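Local atomic coordinates of heroin esterase (Rhodococcus sp., PDB entry 1LZK), a protein that probably hydrolyses the ester bonds of heroin, as a bacterial esterase with the alpha/beta hydrolase fold. Residues E196-T201 against L262-I267. Residues are numbered along the deposited sequence; the frame is centred on the assembly and turned at random.
Sequences ETVSMT and LRDEGI
S199 and D264 hold each other by a reciprocal pair of bonds between helix 198-202 and helix 263-275. The amide of S199 donates to D264 OD2 (N to OD2, 2.8 Å), reaching the carboxylate from above its plane, while D264 N donates to S199 OG at 3.1 Å and a fairly straight 160°. With chi1 at 56°, S199 OG sits between its own N and carbonyl carbon; it also hydrogen-bonds P261 O, in the loop leading into the second helix. R263 grips the other oxygen side-on: NE and NH2 both meet D264 OD1, the latter at 2.8 Å, with OD1 close to the guanidinium plane, and S199 CB lies over one guanidinium face near its rim. An asparagine at D264 would lack the negative charge, and the R263 guanidinium would probably lose this mate and turn more freely. Beside this grip the T197 and D264 side chains run antiparallel, with T197 CB 3.5 Å from D264 CB. T197 is the N-cap of helix 198-202, its OG1 accepting from M200 N (3.3 Å). A water links T197 OG1 to E265 N and donates to E265 OE1, whose partner oxygen OE2 bonds the amides of L191 and D192. The bent selenomethionine M200 lays CE 3.6 Å from L262 CD2. In this alpha/beta hydrolase fold, helix 263-275 connects parallel strands 252-257 and 280-285, both touched by R263, and the short helix 198-202 packs against it, M200 also reaching helix 211-222.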
# COMPACT_ATOMS: atom_id res chain seq x y z
N GLU A 196 15.52 9.61 8.06
CA GLU A 196 16.87 9.54 8.61
C GLU A 196 17.59 8.23 8.41
O GLU A 196 18.74 8.09 8.86
CB GLU A 196 16.78 9.78 10.14
CG GLU A 196 16.01 8.65 10.84
CD GLU A 196 15.65 8.93 12.28
OE1 GLU A 196 15.67 10.10 12.72
OE2 GLU A 196 15.35 7.96 13.01
N THR A 197 16.98 7.24 7.76
CA THR A 197 17.72 6.01 7.44
C THR A 197 18.75 6.25 6.36
O THR A 197 18.67 7.22 5.55
CB THR A 197 16.78 4.92 6.90
OG1 THR A 197 16.17 5.46 5.71
CG2 THR A 197 15.69 4.54 7.87
N VAL A 198 19.74 5.37 6.29
CA VAL A 198 20.75 5.52 5.24
C VAL A 198 20.15 5.54 3.86
O VAL A 198 20.55 6.33 2.98
CB VAL A 198 21.82 4.41 5.30
CG1 VAL A 198 22.80 4.47 4.14
CG2 VAL A 198 22.59 4.50 6.62
N SER A 199 19.16 4.68 3.55
CA SER A 199 18.66 4.72 2.17
C SER A 199 17.97 6.07 1.87
O SER A 199 17.99 6.50 0.70
CB SER A 199 17.76 3.53 1.86
OG SER A 199 16.68 3.43 2.75
N MSE A 200 17.37 6.60 2.91
CA MSE A 200 16.65 7.86 2.69
C MSE A 200 17.61 9.03 2.66
O MSE A 200 17.26 10.02 2.01
CB MSE A 200 15.55 8.04 3.74
CG MSE A 200 14.59 9.22 3.57
SE MSE A 200 13.74 9.25 1.86
CE MSE A 200 12.40 7.95 2.10
N THR A 201 18.79 8.97 3.26
CA THR A 201 19.76 10.06 3.10
C THR A 201 20.57 9.91 1.82
O THR A 201 20.98 10.98 1.26
CB THR A 201 20.69 10.15 4.32
OG1 THR A 201 21.52 8.97 4.37
CG2 THR A 201 19.88 10.21 5.60
N LEU A 262 12.86 4.06 0.46
CA LEU A 262 12.04 3.45 1.50
C LEU A 262 12.57 2.13 2.01
O LEU A 262 12.02 1.56 2.96
CB LEU A 262 10.63 3.24 0.92
CG LEU A 262 9.91 4.48 0.39
CD1 LEU A 262 8.54 4.12 -0.20
CD2 LEU A 262 9.74 5.55 1.46
N ARG A 263 13.62 1.61 1.42
CA ARG A 263 14.07 0.24 1.73
C ARG A 263 14.36 0.07 3.19
O ARG A 263 13.89 -0.88 3.87
CB ARG A 263 15.31 -0.04 0.85
CG ARG A 263 15.90 -1.44 1.08
CD ARG A 263 17.36 -1.42 0.51
NE ARG A 263 18.22 -0.64 1.36
CZ ARG A 263 19.37 -0.00 1.05
NH1 ARG A 263 19.72 -0.06 -0.22
NH2 ARG A 263 20.03 0.66 1.95
N ASP A 264 15.18 0.94 3.80
CA ASP A 264 15.63 0.73 5.16
C ASP A 264 14.46 0.86 6.15
O ASP A 264 14.41 0.07 7.11
CB ASP A 264 16.75 1.69 5.56
CG ASP A 264 18.04 1.46 4.82
OD1 ASP A 264 18.14 0.51 4.02
OD2 ASP A 264 18.98 2.27 5.02
N GLU A 265 13.55 1.81 5.94
CA GLU A 265 12.45 1.92 6.91
C GLU A 265 11.58 0.67 6.84
O GLU A 265 11.01 0.26 7.87
CB GLU A 265 11.66 3.22 6.73
CG GLU A 265 10.83 3.32 5.44
CD GLU A 265 10.59 4.77 5.08
OE1 GLU A 265 11.59 5.47 4.81
OE2 GLU A 265 9.43 5.24 5.07
N GLY A 266 11.47 0.07 5.66
CA GLY A 266 10.74 -1.19 5.51
C GLY A 266 11.39 -2.31 6.29
O GLY A 266 10.79 -3.06 7.08
N ILE A 267 12.70 -2.50 6.03
CA ILE A 267 13.42 -3.58 6.73
C ILE A 267 13.39 -3.36 8.23
O ILE A 267 13.17 -4.32 8.99
CB ILE A 267 14.88 -3.67 6.20
CG1 ILE A 267 14.90 -4.08 4.72
CG2 ILE A 267 15.77 -4.56 7.06
CD1 ILE A 267 16.26 -4.05 4.05
O HOH W 1 13.95 4.29 4.51